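Polyketide biosynthesis 3-hydroxy-3-methylglutaryl-ACP synthase PksG (Bacillus subtilis, PDB 4YXT) catalyses the aldol condensation of acetyl-ACP with a beta-ketothioester polyketide intermediate, a step in making the antibiotic bacillaene. Local coordinates at residues G287-G295 with I352-Y360; R27-L37 with W161-G169. The protein carries 1 engineered substitution. All coordinates share one frame; numbering follows the deposited sequence.

The centre of interaction 1 (287-295 with 352-360) lies about 12 Å from that of the chain and the centre of interaction 2 (27-37 with 161-169) about 21 Å from it; their own centres are 19 Å apart. Both are partly buried, but interaction 1 has more buried residues and interaction 2 more exposed ones. They hold different elements: interaction 1 joins two short helices of the C-terminal half, interaction 2 a helix and the short, weakly bonded helix 161-164 with the loop after it, in the N-terminal half. Each has an arginine-carboxylate salt bridge. In interaction 1 arginines also meet backbone carbonyls and a water, whereas in interaction 2 a tyrosine ring sandwiched between leucine and arginine dominates.

Interaction 1: residues G287-G295 with I352-Y360; sequences GLNYCQRVG and IEKHLDRRY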
loop_
_atom_site.group_PDB
_atom_site.type_symbol
_atom_site.label_atom_id
_atom_site.label_comp_id
_atom_site.label_asym_id
_atom_site.label_seq_id
_atom_site.Cartn_x
_atom_site.Cartn_y
_atom_site.Cartn_z
ATOM N N GLY A 287 19.079 14.994 -14.319
ATOM C CA GLY A 287 17.869 14.393 -13.777
ATOM C C GLY A 287 16.603 15.172 -14.019
ATOM O O GLY A 287 15.551 14.576 -14.031
ATOM N N LEU A 288 16.701 16.489 -14.276
ATOM C CA LEU A 288 15.504 17.340 -14.426
ATOM C C LEU A 288 14.936 17.369 -15.827
ATOM O O LEU A 288 13.822 17.840 -16.022
ATOM C CB LEU A 288 15.801 18.801 -14.012
ATOM C CG LEU A 288 15.894 19.141 -12.522
ATOM C CD1 LEU A 288 17.066 18.408 -11.899
ATOM C CD2 LEU A 288 16.098 20.628 -12.337
ATOM N N ASN A 289 15.706 16.904 -16.803
ATOM C CA ASN A 289 15.282 16.932 -18.187
ATOM C C ASN A 289 13.873 16.384 -18.446
ATOM O O ASN A 289 13.007 17.117 -18.971
ATOM C CB ASN A 289 16.300 16.200 -19.040
ATOM C CG ASN A 289 16.056 16.377 -20.537
ATOM O OD1 ASN A 289 15.052 15.973 -21.083
ATOM N ND2 ASN A 289 17.010 16.970 -21.190
ATOM N N TYR A 290 13.589 15.133 -18.061
ATOM C CA TYR A 290 12.242 14.567 -18.354
ATOM C C TYR A 290 11.155 15.156 -17.455
ATOM O O TYR A 290 9.991 15.328 -17.831
ATOM C CB TYR A 290 12.239 13.046 -18.215
ATOM C CG TYR A 290 13.147 12.334 -19.131
ATOM C CD1 TYR A 290 13.548 12.905 -20.346
ATOM C CD2 TYR A 290 13.621 11.080 -18.811
ATOM C CE1 TYR A 290 14.395 12.244 -21.196
ATOM C CE2 TYR A 290 14.480 10.399 -19.667
ATOM C CZ TYR A 290 14.868 10.969 -20.865
ATOM O OH TYR A 290 15.752 10.290 -21.722
ATOM N N CYS A 291 11.547 15.454 -16.240
ATOM C CA CYS A 291 10.618 16.049 -15.308
ATOM C C CYS A 291 10.024 17.324 -15.871
ATOM O O CYS A 291 8.841 17.552 -15.736
ATOM C CB CYS A 291 11.331 16.299 -13.963
ATOM S SG CYS A 291 11.778 14.728 -13.171
ATOM N N GLN A 292 10.846 18.122 -16.535
ATOM C CA GLN A 292 10.379 19.334 -17.165
ATOM C C GLN A 292 9.405 19.127 -18.305
ATOM O O GLN A 292 8.817 20.094 -18.747
ATOM C CB GLN A 292 11.539 20.070 -17.806
ATOM C CG GLN A 292 12.561 20.605 -16.832
ATOM C CD GLN A 292 13.510 21.519 -17.554
ATOM O OE1 GLN A 292 13.167 22.669 -17.833
ATOM N NE2 GLN A 292 14.676 21.001 -17.922
ATOM N N ARG A 293 9.280 17.911 -18.819
ATOM C CA ARG A 293 8.432 17.663 -19.964
ATOM C C ARG A 293 7.160 16.922 -19.616
ATOM O O ARG A 293 6.182 16.924 -20.391
ATOM C CB ARG A 293 9.230 16.941 -21.041
ATOM C CG ARG A 293 10.472 17.679 -21.508
ATOM C CD ARG A 293 11.239 16.920 -22.616
ATOM N NE ARG A 293 10.356 16.791 -23.758
ATOM C CZ ARG A 293 10.582 16.077 -24.832
ATOM N NH1 ARG A 293 11.672 15.337 -24.955
ATOM N NH2 ARG A 293 9.646 16.066 -25.763
ATOM N N VAL A 294 7.139 16.357 -18.412
ATOM C CA VAL A 294 5.941 15.648 -17.919
ATOM C C VAL A 294 5.138 16.348 -16.803
ATOM O O VAL A 294 3.900 16.270 -16.721
ATOM C CB VAL A 294 6.372 14.227 -17.482
ATOM C CG1 VAL A 294 5.164 13.332 -17.321
ATOM C CG2 VAL A 294 7.243 13.622 -18.574
ATOM N N GLY A 295 5.840 17.056 -15.946
ATOM C CA GLY A 295 5.195 17.661 -14.794
ATOM C C GLY A 295 5.487 16.883 -13.525
ATOM O O GLY A 295 6.318 16.013 -13.522
ATOM N N ILE A 352 13.001 6.507 -24.199
ATOM C CA ILE A 352 12.076 7.393 -23.431
ATOM C C ILE A 352 11.914 8.774 -24.071
ATOM O O ILE A 352 10.784 9.239 -24.263
ATOM C CB ILE A 352 12.484 7.511 -21.932
ATOM C CG1 ILE A 352 12.163 6.208 -21.196
ATOM C CG2 ILE A 352 11.751 8.639 -21.261
ATOM C CD1 ILE A 352 13.115 5.937 -20.037
ATOM N N GLU A 353 13.024 9.423 -24.393
ATOM C CA GLU A 353 13.010 10.758 -25.052
ATOM C C GLU A 353 12.169 10.739 -26.301
ATOM O O GLU A 353 11.256 11.562 -26.514
ATOM C CB GLU A 353 14.442 11.199 -25.419
ATOM C CG GLU A 353 14.984 12.282 -24.519
ATOM C CD GLU A 353 15.982 13.206 -25.171
ATOM O OE1 GLU A 353 16.997 12.722 -25.667
ATOM O OE2 GLU A 353 15.769 14.428 -25.154
ATOM N N LYS A 354 12.465 9.746 -27.137
ATOM C CA LYS A 354 11.716 9.576 -28.403
ATOM C C LYS A 354 10.211 9.445 -28.101
ATOM O O LYS A 354 9.333 10.095 -28.705
ATOM C CB LYS A 354 12.295 8.347 -29.098
ATOM C CG LYS A 354 11.944 8.092 -30.544
ATOM C CD LYS A 354 12.599 6.771 -30.990
ATOM C CE LYS A 354 11.677 5.934 -31.860
ATOM N NZ LYS A 354 10.387 5.522 -31.220
ATOM N N HIS A 355 9.867 8.654 -27.108
ATOM C CA HIS A 355 8.454 8.608 -26.781
ATOM C C HIS A 355 7.861 9.983 -26.392
ATOM O O HIS A 355 6.759 10.366 -26.812
ATOM C CB HIS A 355 8.202 7.575 -25.677
ATOM C CG HIS A 355 6.989 7.884 -24.875
ATOM N ND1 HIS A 355 7.041 8.164 -23.524
ATOM C CD2 HIS A 355 5.700 8.033 -25.246
ATOM C CE1 HIS A 355 5.825 8.454 -23.095
ATOM N NE2 HIS A 355 4.999 8.402 -24.122
ATOM N N LEU A 356 8.576 10.735 -25.548
ATOM C CA LEU A 356 8.081 12.038 -25.137
ATOM C C LEU A 356 7.949 12.997 -26.351
ATOM O O LEU A 356 6.974 13.790 -26.455
ATOM C CB LEU A 356 9.015 12.651 -24.105
ATOM C CG LEU A 356 9.129 11.914 -22.752
ATOM C CD1 LEU A 356 10.209 12.526 -21.892
ATOM C CD2 LEU A 356 7.826 11.931 -22.023
ATOM N N ASP A 357 8.919 12.926 -27.268
ATOM C CA ASP A 357 8.770 13.691 -28.522
ATOM C C ASP A 357 7.482 13.376 -29.337
ATOM O O ASP A 357 7.073 14.219 -30.118
ATOM C CB ASP A 357 9.966 13.508 -29.456
ATOM C CG ASP A 357 11.282 13.872 -28.823
ATOM O OD1 ASP A 357 11.323 14.732 -27.902
ATOM O OD2 ASP A 357 12.286 13.271 -29.246
ATOM N N ARG A 358 6.850 12.196 -29.178
ATOM C CA ARG A 358 5.706 11.836 -30.056
ATOM C C ARG A 358 4.356 12.088 -29.484
ATOM O O ARG A 358 3.365 11.653 -30.065
ATOM C CB ARG A 358 5.747 10.380 -30.530
ATOM C CG ARG A 358 7.139 9.774 -30.545
ATOM C CD ARG A 358 7.474 9.015 -31.823
ATOM N NE ARG A 358 8.878 9.211 -32.197
ATOM C CZ ARG A 358 9.520 8.526 -33.143
ATOM N NH1 ARG A 358 8.914 7.565 -33.830
ATOM N NH2 ARG A 358 10.793 8.799 -33.407
ATOM N N ARG A 359 4.262 12.792 -28.363
ATOM C CA ARG A 359 2.946 13.034 -27.790
ATOM C C ARG A 359 2.254 14.131 -28.544
ATOM O O ARG A 359 2.909 14.994 -29.151
ATOM C CB ARG A 359 3.042 13.418 -26.299
ATOM C CG ARG A 359 3.715 12.386 -25.424
ATOM C CD ARG A 359 4.015 12.943 -24.042
ATOM N NE ARG A 359 5.045 13.996 -24.114
ATOM C CZ ARG A 359 5.414 14.785 -23.106
ATOM N NH1 ARG A 359 4.859 14.621 -21.887
ATOM N NH2 ARG A 359 6.360 15.738 -23.306
ATOM N N TYR A 360 0.926 14.111 -28.475
ATOM C CA TYR A 360 0.085 15.083 -29.145
ATOM C C TYR A 360 -0.058 16.343 -28.340
ATOM O O TYR A 360 -0.450 16.304 -27.165
ATOM C CB TYR A 360 -1.295 14.485 -29.322
ATOM C CG TYR A 360 -2.287 15.318 -30.092
ATOM C CD1 TYR A 360 -2.422 15.170 -31.466
ATOM C CD2 TYR A 360 -3.135 16.188 -29.445
ATOM C CE1 TYR A 360 -3.357 15.898 -32.173
ATOM C CE2 TYR A 360 -4.071 16.913 -30.133
ATOM C CZ TYR A 360 -4.177 16.776 -31.502
ATOM O OH TYR A 360 -5.127 17.512 -32.192
HETATM O O HOH W 1 7.223 16.685 -25.758
#
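Arg293 and Asp357 form the salt bridge of this contact. The guanidinium approaches end-on, NH1 and NH2 both meeting one oxygen: Arg293 NH1 and NH2 are each 3.0 Å from Asp357 OD1, with N-H...O angles of 142°. The NH2 bond uses the anti lone pair of OD1, while NH1 comes from the syn side, somewhat out of the carboxylate plane. A bend at chi3 (62°) in the Arg293 chain brings its guanidinium over Leu356 and edge-on to Asp357; Leu356 CB lies over one face, 3.8 Å from Arg293 CZ.

Hydrogen bonds to backbone carbonyls are the second element. Arg359 NH1 and NH2 converge on Arg293 O at 3.0 and 3.2 Å; the acceptor lies in the guanidinium plane, but both donors stand above the carbonyl plane, on the same face. Arg359 NE donates to Leu356 O, so bonds on two sides of the guanidinium fix its rotation. A water accepts from Arg293 NH2 and Arg359 NH2 and donates to Leu356 O. Glu41 OE1 takes salt bridges from both Arg293 NE and Arg359 NH2, so the two guanidinium groups gather round one carboxylate.

Apolar packing fills the rest. Ile352 CG2 makes a CH-pi contact over one face of Tyr290, 4.0 Å from the ring centroid and 25° off the normal, while Glu353 CG sits at the ring edge, 3.4 Å from Tyr290 CE1. Leu356 divides its branches: CD1 meets Tyr290, and CD2 reaches Val294 CG2 at 3.9 Å. The phenol OH of Tyr290 bonds to Asp311 of helix 301-312.

Together these contacts make a junction of two short helices and the loop that follows one of them, within the C-terminal part of the thiolase-like fold: two arginines, one from each segment, join helix 291-294 to the C-terminal end of helix 352-357 and the loop after it.

Interaction 2: residues R27-L37 with W161-G169; sequences RHLDTARFENL and WSYAEPSAG
The Tyr163 ring is sandwiched between Leu29 and Arg33. On one face Leu29 CD2 makes a CH-pi contact, 4.1 Å from the centroid; on the opposite face the Arg33 guanidinium lies nearly flat, its CZ 3.6 Å from the centroid and the planes 21° apart, a cation-pi stack. Bends at chi2 and chi3 fold the Arg33 chain over the ring, which CG also touches. At the ring edge, Asp30 N donates to Tyr163 OH at 2.7 Å, nearly straight at 167°. Asp30 also N-caps helix 31-37, its OD1 accepting from Arg33 N.

Arg27 grips Glu165 side-on, the flat groups nearly coplanar: Arg27 NE to Glu165 OE1 and Arg27 NH2 to Glu165 OE2 are both 3.0 Å, each on a syn lone pair. Arg27 NH1 has a second salt bridge to Glu368, and Glu165 OE2 a hydrogen bond with Tyr367 OH.

Apart from the ring, Pro166 CG meets Leu29 CD1 at 3.9 Å, and Pro166 CB lies at the edge of the Phe34 ring. Thus the link between helix 20-27, closed by a Schellman motif at His28, and the N-capped helix 31-37 packs on the short, weakly bonded helix 161-164 and the loop after it, whose Ser167 side chain is about 11 Å from that of Cys114, the acyl-thioester cysteine by similarity.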
loop_
_atom_site.group_PDB
_atom_site.type_symbol
_atom_site.label_atom_id
_atom_site.label_comp_id
_atom_site.label_asym_id
_atom_site.label_seq_id
_atom_site.Cartn_x
_atom_site.Cartn_y
_atom_site.Cartn_z
ATOM N N ARG A 27 -2.946 32.575 -18.841
ATOM C CA ARG A 27 -3.395 32.700 -17.464
ATOM C C ARG A 27 -2.822 33.943 -16.800
ATOM O O ARG A 27 -3.178 34.249 -15.663
ATOM C CB ARG A 27 -3.006 31.453 -16.664
ATOM C CG ARG A 27 -3.742 30.189 -17.113
ATOM C CD ARG A 27 -5.081 29.958 -16.411
ATOM N NE ARG A 27 -5.558 28.574 -16.576
ATOM C CZ ARG A 27 -6.702 28.202 -17.165
ATOM N NH1 ARG A 27 -7.562 29.105 -17.640
ATOM N NH2 ARG A 27 -7.018 26.910 -17.262
ATOM N N HIS A 28 -1.936 34.644 -17.514
ATOM C CA HIS A 28 -1.392 35.934 -17.080
ATOM C C HIS A 28 -0.451 35.835 -15.889
ATOM O O HIS A 28 -0.449 36.723 -15.041
ATOM C CB HIS A 28 -2.504 36.934 -16.723
ATOM C CG HIS A 28 -3.529 37.112 -17.798
ATOM N ND1 HIS A 28 -3.262 37.785 -18.975
ATOM C CD2 HIS A 28 -4.824 36.723 -17.868
ATOM C CE1 HIS A 28 -4.347 37.791 -19.727
ATOM N NE2 HIS A 28 -5.308 37.157 -19.078
ATOM N N LEU A 29 0.372 34.796 -15.838
ATOM C CA LEU A 29 1.215 34.577 -14.683
ATOM C C LEU A 29 2.299 35.638 -14.628
ATOM O O LEU A 29 2.716 36.150 -15.660
ATOM C CB LEU A 29 1.840 33.188 -14.736
ATOM C CG LEU A 29 0.870 32.003 -14.721
ATOM C CD1 LEU A 29 1.618 30.692 -14.526
ATOM C CD2 LEU A 29 -0.201 32.167 -13.641
ATOM N N ASP A 30 2.752 35.962 -13.424
ATOM C CA ASP A 30 3.916 36.808 -13.263
ATOM C C ASP A 30 5.050 36.080 -13.932
ATOM O O ASP A 30 5.332 34.942 -13.599
ATOM C CB ASP A 30 4.282 37.015 -11.780
ATOM C CG ASP A 30 5.610 37.742 -11.611
ATOM O OD1 ASP A 30 6.572 37.206 -11.000
ATOM O OD2 ASP A 30 5.716 38.870 -12.122
ATOM N N THR A 31 5.736 36.759 -14.833
ATOM C CA THR A 31 6.765 36.137 -15.635
ATOM C C THR A 31 7.836 35.499 -14.792
ATOM O O THR A 31 8.159 34.325 -14.983
ATOM C CB THR A 31 7.363 37.171 -16.591
ATOM O OG1 THR A 31 6.377 37.482 -17.587
ATOM C CG2 THR A 31 8.606 36.649 -17.257
ATOM N N ALA A 32 8.376 36.257 -13.847
ATOM C CA ALA A 32 9.461 35.763 -13.017
ATOM C C ALA A 32 9.036 34.536 -12.191
ATOM O O ALA A 32 9.825 33.628 -11.986
ATOM C CB ALA A 32 9.975 36.864 -12.097
ATOM N N ARG A 33 7.799 34.522 -11.704
ATOM C CA ARG A 33 7.352 33.399 -10.904
ATOM C C ARG A 33 7.264 32.160 -11.756
ATOM O O ARG A 33 7.789 31.127 -11.375
ATOM C CB ARG A 33 5.990 33.631 -10.295
ATOM C CG ARG A 33 5.592 32.484 -9.400
ATOM C CD ARG A 33 5.597 32.867 -7.945
ATOM N NE ARG A 33 4.340 33.526 -7.620
ATOM C CZ ARG A 33 3.325 32.990 -6.948
ATOM N NH1 ARG A 33 3.373 31.755 -6.486
ATOM N NH2 ARG A 33 2.239 33.727 -6.729
ATOM N N PHE A 34 6.601 32.271 -12.900
ATOM C CA PHE A 34 6.442 31.137 -13.769
ATOM C C PHE A 34 7.796 30.589 -14.219
ATOM O O PHE A 34 7.979 29.390 -14.252
ATOM C CB PHE A 34 5.613 31.476 -14.996
ATOM C CG PHE A 34 5.649 30.391 -16.046
ATOM C CD1 PHE A 34 4.844 29.254 -15.914
ATOM C CD2 PHE A 34 6.509 30.488 -17.141
ATOM C CE1 PHE A 34 4.869 28.253 -16.872
ATOM C CE2 PHE A 34 6.547 29.490 -18.094
ATOM C CZ PHE A 34 5.724 28.365 -17.959
ATOM N N GLU A 35 8.734 31.479 -14.553
ATOM C CA GLU A 35 10.031 31.080 -15.113
ATOM C C GLU A 35 10.881 30.422 -14.043
ATOM O O GLU A 35 11.746 29.593 -14.327
ATOM C CB GLU A 35 10.779 32.290 -15.718
ATOM C CG GLU A 35 10.135 32.860 -16.977
ATOM C CD GLU A 35 10.970 33.932 -17.696
ATOM O OE1 GLU A 35 10.443 34.543 -18.649
ATOM O OE2 GLU A 35 12.147 34.169 -17.362
ATOM N N ASN A 36 10.642 30.804 -12.802
ATOM C CA ASN A 36 11.354 30.210 -11.685
ATOM C C ASN A 36 10.940 28.778 -11.377
ATOM O O ASN A 36 11.721 28.049 -10.853
ATOM C CB ASN A 36 11.224 31.099 -10.460
ATOM C CG ASN A 36 12.183 32.278 -10.519
ATOM O OD1 ASN A 36 13.409 32.090 -10.593
ATOM N ND2 ASN A 36 11.638 33.501 -10.492
ATOM N N LEU A 37 9.728 28.377 -11.713
ATOM C CA LEU A 37 9.329 26.939 -11.697
ATOM C C LEU A 37 10.288 26.005 -12.482
ATOM O O LEU A 37 10.653 24.904 -12.017
ATOM C CB LEU A 37 7.965 26.794 -12.317
ATOM C CG LEU A 37 6.885 27.703 -11.742
ATOM C CD1 LEU A 37 5.588 27.443 -12.483
ATOM C CD2 LEU A 37 6.737 27.483 -10.233
ATOM N N TRP A 161 -2.470 28.244 -6.284
ATOM C CA TRP A 161 -3.173 27.300 -7.181
ATOM C C TRP A 161 -2.991 27.634 -8.652
ATOM O O TRP A 161 -3.042 26.756 -9.515
ATOM C CB TRP A 161 -4.668 27.253 -6.865
ATOM N N SER A 162 -2.785 28.916 -8.939
ATOM C CA SER A 162 -2.481 29.386 -10.303
ATOM C C SER A 162 -1.095 28.969 -10.701
ATOM O O SER A 162 -0.831 28.655 -11.876
ATOM C CB SER A 162 -2.561 30.906 -10.388
ATOM O OG SER A 162 -3.905 31.356 -10.321
ATOM N N TYR A 163 -0.195 28.986 -9.732
ATOM C CA TYR A 163 1.152 28.616 -10.027
ATOM C C TYR A 163 1.402 27.107 -10.002
ATOM O O TYR A 163 2.442 26.653 -10.426
ATOM C CB TYR A 163 2.112 29.460 -9.200
ATOM C CG TYR A 163 2.053 30.900 -9.706
ATOM C CD1 TYR A 163 2.843 31.321 -10.780
ATOM C CD2 TYR A 163 1.143 31.822 -9.171
ATOM C CE1 TYR A 163 2.768 32.626 -11.253
ATOM C CE2 TYR A 163 1.072 33.130 -9.646
ATOM C CZ TYR A 163 1.875 33.518 -10.685
ATOM O OH TYR A 163 1.791 34.801 -11.168
ATOM N N ALA A 164 0.419 26.334 -9.574
ATOM C CA ALA A 164 0.544 24.884 -9.489
ATOM C C ALA A 164 0.190 24.274 -10.834
ATOM O O ALA A 164 0.840 23.359 -11.285
ATOM C CB ALA A 164 -0.396 24.340 -8.416
ATOM N N GLU A 165 -0.828 24.834 -11.479
ATOM C CA GLU A 165 -1.376 24.274 -12.702
ATOM C C GLU A 165 -0.363 23.953 -13.809
ATOM O O GLU A 165 -0.514 22.971 -14.509
ATOM C CB GLU A 165 -2.402 25.231 -13.247
ATOM C CG GLU A 165 -3.191 24.690 -14.394
ATOM C CD GLU A 165 -3.958 25.791 -15.139
ATOM O OE1 GLU A 165 -3.745 26.994 -14.849
ATOM O OE2 GLU A 165 -4.760 25.430 -16.022
ATOM N N PRO A 166 0.663 24.788 -13.986
ATOM C CA PRO A 166 1.654 24.435 -14.984
ATOM C C PRO A 166 2.521 23.206 -14.668
ATOM O O PRO A 166 3.203 22.711 -15.561
ATOM C CB PRO A 166 2.546 25.697 -15.052
ATOM C CG PRO A 166 1.782 26.762 -14.377
ATOM C CD PRO A 166 0.995 26.062 -13.336
ATOM N N SER A 167 2.547 22.744 -13.419
ATOM C CA SER A 167 3.370 21.547 -13.067
ATOM C C SER A 167 2.538 20.278 -12.771
ATOM O O SER A 167 3.095 19.241 -12.444
ATOM C CB SER A 167 4.238 21.856 -11.840
ATOM O OG SER A 167 5.012 23.036 -12.065
ATOM N N ALA A 168 1.212 20.387 -12.871
ATOM C CA ALA A 168 0.303 19.380 -12.402
ATOM C C ALA A 168 0.180 18.295 -13.458
ATOM O O ALA A 168 -0.717 18.351 -14.289
ATOM C CB ALA A 168 -1.065 20.012 -12.123
ATOM N N GLY A 169 1.050 17.288 -13.415
ATOM C CA GLY A 169 1.080 16.293 -14.467
ATOM C C GLY A 169 0.388 14.946 -14.322
ATOM O O GLY A 169 -0.457 14.724 -13.446
#